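Local coordinates for protein Nab2 (PDB 4LJ0) that probably binds polyadenosine RNA through tandem CCCH zinc fingers, three of which make up this fragment, here in complex with the RNA, at residues 19-31 and 35-47. Residues are numbered along the deposited sequence; the frame is centred on the assembly and turned at random.
Sequences RHPTMPPCRNGGE and PGCKFTHLKTPCK. With ZN (zinc ion), chain G; ZN (zinc ion), chain F; ZN (zinc ion), chain H; ACT (acetate ion), chain J.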
# COMPACT_ATOMS: atom_id res chain seq x y z
N ARG A 19 -12.05 5.24 0.10
CA ARG A 19 -11.68 6.64 0.18
C ARG A 19 -10.81 7.08 -1.00
O ARG A 19 -9.77 6.48 -1.26
CB ARG A 19 -10.93 6.89 1.49
CG ARG A 19 -10.90 8.34 1.93
CD ARG A 19 -10.02 8.49 3.16
NE ARG A 19 -10.29 9.72 3.90
CZ ARG A 19 -9.67 10.07 5.02
NH1 ARG A 19 -8.74 9.29 5.54
NH2 ARG A 19 -9.99 11.21 5.62
N HIS A 20 -11.26 8.11 -1.71
CA HIS A 20 -10.45 8.77 -2.73
C HIS A 20 -10.11 10.17 -2.24
O HIS A 20 -10.99 10.86 -1.72
CB HIS A 20 -11.22 8.89 -4.05
CG HIS A 20 -11.58 7.58 -4.67
ND1 HIS A 20 -12.00 7.48 -5.98
CD2 HIS A 20 -11.58 6.32 -4.18
CE1 HIS A 20 -12.25 6.21 -6.26
NE2 HIS A 20 -12.00 5.49 -5.18
N PRO A 21 -8.84 10.60 -2.40
CA PRO A 21 -8.50 11.99 -2.08
C PRO A 21 -9.40 12.96 -2.84
O PRO A 21 -9.81 12.67 -3.96
CB PRO A 21 -7.06 12.11 -2.57
CG PRO A 21 -6.51 10.74 -2.46
CD PRO A 21 -7.65 9.81 -2.77
N THR A 22 -9.69 14.11 -2.23
CA THR A 22 -10.55 15.10 -2.86
C THR A 22 -9.89 15.69 -4.10
O THR A 22 -10.50 15.77 -5.16
CB THR A 22 -10.90 16.24 -1.88
OG1 THR A 22 -11.36 15.68 -0.64
CG2 THR A 22 -11.98 17.14 -2.46
N MET A 23 -8.64 16.11 -3.95
CA MET A 23 -7.93 16.79 -5.03
C MET A 23 -7.36 15.80 -6.04
O MET A 23 -6.81 14.77 -5.65
CB MET A 23 -6.80 17.64 -4.46
CG MET A 23 -7.29 18.77 -3.58
SD MET A 23 -8.30 19.91 -4.53
CE MET A 23 -7.04 20.75 -5.49
N PRO A 24 -7.46 16.13 -7.34
CA PRO A 24 -6.89 15.22 -8.35
C PRO A 24 -5.38 15.08 -8.15
O PRO A 24 -4.78 15.94 -7.51
CB PRO A 24 -7.17 15.93 -9.68
CG PRO A 24 -8.11 17.04 -9.38
CD PRO A 24 -7.93 17.39 -7.94
N PRO A 25 -4.79 14.02 -8.69
CA PRO A 25 -3.34 13.83 -8.55
C PRO A 25 -2.57 14.89 -9.33
O PRO A 25 -3.03 15.31 -10.39
CB PRO A 25 -3.11 12.44 -9.15
CG PRO A 25 -4.22 12.27 -10.13
CD PRO A 25 -5.40 12.98 -9.53
N CYS A 26 -1.43 15.34 -8.81
CA CYS A 26 -0.63 16.33 -9.51
C CYS A 26 0.09 15.70 -10.70
O CYS A 26 0.81 14.72 -10.54
CB CYS A 26 0.40 16.96 -8.58
SG CYS A 26 1.34 18.28 -9.38
N ARG A 27 -0.11 16.27 -11.88
CA ARG A 27 0.50 15.76 -13.11
C ARG A 27 1.96 16.19 -13.27
O ARG A 27 2.59 15.87 -14.27
CB ARG A 27 -0.29 16.20 -14.34
CG ARG A 27 -1.69 15.61 -14.48
CD ARG A 27 -2.17 15.76 -15.92
NE ARG A 27 -3.62 15.84 -16.05
CZ ARG A 27 -4.44 14.79 -16.11
NH1 ARG A 27 -3.95 13.56 -16.04
NH2 ARG A 27 -5.74 14.97 -16.24
N ASN A 28 2.49 16.92 -12.29
CA ASN A 28 3.93 17.20 -12.24
C ASN A 28 4.69 16.06 -11.57
O ASN A 28 5.92 16.06 -11.54
CB ASN A 28 4.22 18.49 -11.48
CG ASN A 28 3.73 19.74 -12.20
OD1 ASN A 28 3.60 19.75 -13.42
ND2 ASN A 28 3.46 20.79 -11.44
N GLY A 29 3.94 15.10 -11.03
CA GLY A 29 4.53 14.00 -10.28
C GLY A 29 4.53 14.26 -8.79
O GLY A 29 4.27 15.38 -8.34
N GLY A 30 4.82 13.23 -8.01
CA GLY A 30 4.89 13.36 -6.56
C GLY A 30 6.00 14.29 -6.14
O GLY A 30 5.95 14.88 -5.06
N GLU A 31 7.01 14.44 -7.00
CA GLU A 31 8.18 15.26 -6.67
C GLU A 31 7.99 16.74 -7.03
O GLU A 31 8.94 17.52 -6.96
CB GLU A 31 9.43 14.71 -7.36
CG GLU A 31 9.54 14.98 -8.88
CD GLU A 31 8.74 14.00 -9.73
OE1 GLU A 31 7.94 13.21 -9.17
OE2 GLU A 31 8.92 14.03 -10.97
N PRO A 35 5.58 25.97 -5.84
CA PRO A 35 5.00 26.56 -4.63
C PRO A 35 3.50 26.77 -4.75
O PRO A 35 3.02 27.22 -5.80
CB PRO A 35 5.69 27.93 -4.54
CG PRO A 35 6.92 27.80 -5.36
CD PRO A 35 6.59 26.85 -6.46
N GLY A 36 2.76 26.45 -3.70
CA GLY A 36 1.32 26.66 -3.68
C GLY A 36 0.51 25.56 -4.35
O GLY A 36 -0.72 25.60 -4.32
N CYS A 37 1.18 24.59 -4.97
CA CYS A 37 0.46 23.49 -5.63
C CYS A 37 -0.21 22.62 -4.58
O CYS A 37 0.46 22.06 -3.71
CB CYS A 37 1.41 22.65 -6.49
SG CYS A 37 0.59 21.30 -7.44
N LYS A 38 -1.54 22.51 -4.66
CA LYS A 38 -2.32 21.76 -3.68
C LYS A 38 -3.01 20.56 -4.31
O LYS A 38 -3.95 20.00 -3.74
CB LYS A 38 -3.38 22.66 -3.04
CG LYS A 38 -2.83 23.86 -2.31
CD LYS A 38 -2.04 23.46 -1.08
CE LYS A 38 -1.64 24.68 -0.26
NZ LYS A 38 -1.03 24.30 1.04
N PHE A 39 -2.57 20.16 -5.50
CA PHE A 39 -3.04 18.91 -6.06
C PHE A 39 -2.48 17.79 -5.19
O PHE A 39 -1.55 18.02 -4.42
CB PHE A 39 -2.59 18.76 -7.51
CG PHE A 39 -3.32 19.66 -8.47
CD1 PHE A 39 -4.61 19.35 -8.88
CD2 PHE A 39 -2.73 20.81 -8.96
CE1 PHE A 39 -5.29 20.17 -9.77
CE2 PHE A 39 -3.40 21.63 -9.85
CZ PHE A 39 -4.68 21.31 -10.25
N THR A 40 -3.05 16.60 -5.27
CA THR A 40 -2.57 15.49 -4.46
C THR A 40 -1.24 15.00 -5.00
O THR A 40 -1.14 14.61 -6.16
CB THR A 40 -3.57 14.33 -4.43
OG1 THR A 40 -4.85 14.81 -4.01
CG2 THR A 40 -3.09 13.23 -3.47
N HIS A 41 -0.22 15.04 -4.15
CA HIS A 41 1.10 14.55 -4.53
C HIS A 41 1.31 13.14 -4.00
O HIS A 41 1.33 12.93 -2.80
CB HIS A 41 2.17 15.51 -4.03
CG HIS A 41 2.05 16.88 -4.62
ND1 HIS A 41 1.45 17.93 -3.96
CD2 HIS A 41 2.42 17.36 -5.83
CE1 HIS A 41 1.48 19.00 -4.72
NE2 HIS A 41 2.06 18.69 -5.87
N LEU A 42 1.44 12.17 -4.90
CA LEU A 42 1.59 10.78 -4.48
C LEU A 42 2.92 10.56 -3.77
O LEU A 42 3.90 11.26 -4.02
CB LEU A 42 1.50 9.83 -5.68
CG LEU A 42 0.29 9.94 -6.61
CD1 LEU A 42 0.15 8.64 -7.41
CD2 LEU A 42 -0.98 10.24 -5.86
N LYS A 43 2.93 9.57 -2.88
CA LYS A 43 4.12 9.16 -2.17
C LYS A 43 4.59 7.80 -2.69
O LYS A 43 5.68 7.34 -2.35
CB LYS A 43 3.84 9.09 -0.67
CG LYS A 43 3.40 10.42 -0.10
CD LYS A 43 3.26 10.38 1.41
CE LYS A 43 3.48 11.75 2.00
NZ LYS A 43 2.41 12.72 1.65
N THR A 44 3.75 7.17 -3.51
CA THR A 44 4.09 5.89 -4.12
C THR A 44 5.10 6.10 -5.24
O THR A 44 4.83 6.85 -6.18
CB THR A 44 2.83 5.22 -4.72
OG1 THR A 44 1.86 5.02 -3.68
CG2 THR A 44 3.18 3.88 -5.34
N PRO A 45 6.28 5.46 -5.14
CA PRO A 45 7.27 5.61 -6.22
C PRO A 45 6.81 5.07 -7.57
O PRO A 45 6.12 4.06 -7.65
CB PRO A 45 8.48 4.81 -5.70
CG PRO A 45 8.01 4.04 -4.52
CD PRO A 45 6.84 4.78 -3.96
N CYS A 46 7.19 5.78 -8.64
CA CYS A 46 6.95 5.32 -10.00
C CYS A 46 7.80 4.09 -10.27
O CYS A 46 8.97 4.04 -9.88
CB CYS A 46 7.28 6.42 -11.00
SG CYS A 46 7.19 5.90 -12.72
N LYS A 47 7.21 3.09 -10.93
CA LYS A 47 7.87 1.80 -11.12
C LYS A 47 8.67 1.74 -12.42
O LYS A 47 9.43 0.80 -12.63
CB LYS A 47 6.83 0.68 -11.11
CG LYS A 47 5.84 0.73 -12.27
CD LYS A 47 4.76 -0.33 -12.16
CE LYS A 47 3.77 -0.24 -13.31
NZ LYS A 47 2.76 -1.33 -13.29
ZN ZN G . 2.06 19.67 -7.70
ZN ZN F . -11.74 3.66 -5.84
ZN ZN H . 6.50 7.93 -13.66
C ACT J . -0.05 8.03 -2.56
O ACT J . -0.77 7.59 -3.48
OXT ACT J . 1.10 7.55 -2.51
CH3 ACT J . -0.53 9.07 -1.59
O HOH W 1 4.96 13.39 -2.81
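Cys26 meets Cys37 and His41 at a zinc ion, its SG 2.3 Å from the metal and His41 NE2 2.1 Å from it; Cys37 SG and, from the intervening loop, Cys32 supply the other two ligands. With SG anti to the backbone N (chi1 -176°), Cys26 reaches the metal while its CB lies 3.4 Å from His41 CD2. The imidazole has Gly29 O at its edge, near the ring plane, and the carbonyl carbon of Phe39 over one face, offset toward the rim.

Next to these ligands in sequence, a single beta bridge pairs Pro25 with Thr40. Cys26 N donates to Thr40 O at 2.8 Å, and Thr40 N to Pro24 O at 2.9 Å, both with 159° at the hydrogen. Thr40 adds a third bond: OG1 gives its proton to Met23 O at 2.6 Å, approaching 44° above the carbonyl plane. A valine here would probably leave Met23 O without this donor and the chain at Met23 less firmly tied to Thr40. The Phe39 ring turns its edge to Pro24 O, its CD1 4.0 Å from Pro24 CD, and stacks on an adenine of the bound RNA. Farther along, one water donates to both Gly30 O and Leu42 O, bridging the two backbones beside a CA-H...O contact of Gly30 CA with Leu42 O, 3.4 Å.

Without helix or strand, and built around Cys26, Cys32, Cys37 and His41, this is the CCCH zinc finger of the Nab2 type, middle of three in the fragment, with adenine contacts beside the metal.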